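Local coordinates for ABC sugar transporter, periplasmic sugar binding protein (Legionella pneumophila subsp. pneumophila, PDB 3ROT) that probably binds a sugar in the periplasm and delivers it to an ABC transporter for uptake into the cell, at residues E125-A130 / Q220-D225. Sequence-based numbering, arbitrary orientation.
Sequences ELTPSA and QVYSFD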
loop_
_atom_site.group_PDB
_atom_site.type_symbol
_atom_site.label_atom_id
_atom_site.label_comp_id
_atom_site.label_asym_id
_atom_site.label_seq_id
_atom_site.Cartn_x
_atom_site.Cartn_y
_atom_site.Cartn_z
ATOM N N GLU A 125 13.462 -23.976 13.200
ATOM C CA GLU A 125 14.330 -23.806 14.359
ATOM C C GLU A 125 13.588 -22.991 15.418
ATOM O O GLU A 125 13.517 -23.374 16.586
ATOM C CB GLU A 125 15.610 -23.067 13.964
ATOM C CG GLU A 125 16.583 -22.859 15.105
ATOM C CD GLU A 125 17.660 -21.834 14.783
ATOM O OE1 GLU A 125 18.192 -21.861 13.653
ATOM O OE2 GLU A 125 17.981 -21.004 15.666
ATOM N N LEU A 126 13.033 -21.861 14.994
ATOM C CA LEU A 126 12.316 -20.976 15.896
ATOM C C LEU A 126 10.931 -21.476 16.290
ATOM O O LEU A 126 10.408 -21.083 17.328
ATOM C CB LEU A 126 12.209 -19.580 15.269
ATOM C CG LEU A 126 13.557 -18.927 14.938
ATOM C CD1 LEU A 126 13.322 -17.528 14.380
ATOM C CD2 LEU A 126 14.424 -18.859 16.186
ATOM N N THR A 127 10.341 -22.340 15.466
ATOM C CA THR A 127 9.016 -22.884 15.747
ATOM C C THR A 127 9.054 -24.423 15.769
ATOM O O THR A 127 8.544 -25.085 14.860
ATOM C CB THR A 127 7.984 -22.397 14.697
ATOM O OG1 THR A 127 7.928 -20.958 14.707
ATOM C CG2 THR A 127 6.599 -22.945 15.010
ATOM N N PRO A 128 9.677 -25.004 16.810
ATOM C CA PRO A 128 9.813 -26.457 16.998
ATOM C C PRO A 128 8.470 -27.176 17.052
ATOM O O PRO A 128 8.359 -28.336 16.662
ATOM C CB PRO A 128 10.558 -26.567 18.327
ATOM C CG PRO A 128 11.369 -25.325 18.362
ATOM C CD PRO A 128 10.388 -24.281 17.880
ATOM N N SER A 129 7.452 -26.478 17.543
ATOM C CA SER A 129 6.112 -27.042 17.661
ATOM C C SER A 129 5.365 -27.090 16.325
ATOM O O SER A 129 4.181 -27.418 16.286
ATOM C CB SER A 129 5.300 -26.221 18.665
ATOM O OG SER A 129 5.118 -24.889 18.197
ATOM N N ALA A 130 6.056 -26.763 15.234
ATOM C CA ALA A 130 5.456 -26.759 13.897
ATOM C C ALA A 130 4.575 -27.981 13.596
ATOM O O ALA A 130 5.024 -29.126 13.703
ATOM C CB ALA A 130 6.558 -26.640 12.838
ATOM N N GLN A 220 2.705 -18.513 14.035
ATOM C CA GLN A 220 4.068 -18.010 13.970
ATOM C C GLN A 220 4.241 -17.580 12.534
ATOM O O GLN A 220 3.961 -18.355 11.621
ATOM C CB GLN A 220 5.055 -19.115 14.340
ATOM C CG GLN A 220 4.813 -19.613 15.734
ATOM C CD GLN A 220 4.805 -18.478 16.733
ATOM O OE1 GLN A 220 5.850 -17.921 17.059
ATOM N NE2 GLN A 220 3.621 -18.117 17.214
ATOM N N VAL A 221 4.706 -16.347 12.340
ATOM C CA VAL A 221 4.827 -15.777 11.011
ATOM C C VAL A 221 6.238 -15.490 10.490
ATOM O O VAL A 221 7.101 -14.962 11.198
ATOM C CB VAL A 221 3.990 -14.473 10.937
ATOM C CG1 VAL A 221 4.024 -13.898 9.522
ATOM C CG2 VAL A 221 2.555 -14.764 11.376
ATOM N N TYR A 222 6.443 -15.830 9.225
ATOM C CA TYR A 222 7.727 -15.641 8.561
ATOM C C TYR A 222 7.506 -14.884 7.261
ATOM O O TYR A 222 6.486 -15.064 6.593
ATOM C CB TYR A 222 8.362 -17.013 8.308
ATOM C CG TYR A 222 8.661 -17.717 9.608
ATOM C CD1 TYR A 222 9.879 -17.526 10.257
ATOM C CD2 TYR A 222 7.683 -18.485 10.253
ATOM C CE1 TYR A 222 10.121 -18.065 11.508
ATOM C CE2 TYR A 222 7.920 -19.040 11.519
ATOM C CZ TYR A 222 9.144 -18.819 12.135
ATOM O OH TYR A 222 9.405 -19.335 13.373
ATOM N N SER A 223 8.455 -14.037 6.889
ATOM C CA SER A 223 8.266 -13.263 5.673
ATOM C C SER A 223 9.559 -12.853 4.961
ATOM O O SER A 223 10.665 -13.252 5.345
ATOM C CB SER A 223 7.432 -12.013 6.002
ATOM O OG SER A 223 6.939 -11.400 4.827
ATOM N N PHE A 224 9.386 -12.050 3.917
ATOM C CA PHE A 224 10.489 -11.523 3.126
ATOM C C PHE A 224 10.380 -10.004 3.103
ATOM O O PHE A 224 9.285 -9.459 2.988
ATOM C CB PHE A 224 10.410 -12.030 1.686
ATOM C CG PHE A 224 10.828 -13.463 1.516
ATOM C CD1 PHE A 224 12.066 -13.777 0.967
ATOM C CD2 PHE A 224 9.986 -14.498 1.904
ATOM C CE1 PHE A 224 12.464 -15.103 0.806
ATOM C CE2 PHE A 224 10.376 -15.826 1.747
ATOM C CZ PHE A 224 11.624 -16.126 1.195
ATOM N N ASP A 225 11.525 -9.342 3.219
ATOM C CA ASP A 225 11.625 -7.886 3.156
ATOM C C ASP A 225 11.250 -7.168 4.431
ATOM O O ASP A 225 10.097 -7.211 4.867
ATOM C CB ASP A 225 10.783 -7.348 2.001
ATOM C CG ASP A 225 11.009 -8.119 0.711
ATOM O OD1 ASP A 225 12.170 -8.498 0.438
ATOM O OD2 ASP A 225 10.027 -8.337 -0.028
#
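Thr127 reaches the phenol end of Tyr222, its OG1 lying 2.6 Å from Tyr222 OH in a short hydrogen bond in which either hydroxyl could be the donor. OG1 sits at the edge of the ring, in its plane. The torsion of Thr127 (chi1 -59°) sets OG1 beside its own backbone N and CG2 anti to it. OG1 thus bonds the phenol and also lies 3.4 Å from Gln220 CB, while CG2 packs 3.8 Å from Gln220 CG. A beta-branched threonine in this way serves two strand residues, two positions apart, with a hydroxyl and a methyl. Gln220 OE1 accepts a hydrogen bond from Asn240, whose ND2 also binds Tyr222 OH. Tyrosine suits its place because its ring can be buried while its far end carries a hydroxyl for Thr127 and Asn240. Leu126, in the last turn of helix 112-126, adds apolar contact at the ring edge: its CB stands 3.4 Å from Tyr222 OH, and its CD1 lies near the ring plane, 4.3 Å from Tyr222 CE1. Directly after the helix, Thr127 opens a type I turn that leads into strand 132-137. The contact thereby joins a helix-to-strand connection to strand 220-224 in the parallel sheet of one lobe of this periplasmic binding protein. Thr127 OG1 and Asn240 ND2 together satisfy the phenol oxygen of a buried tyrosine, probably restricting how the ring end can move.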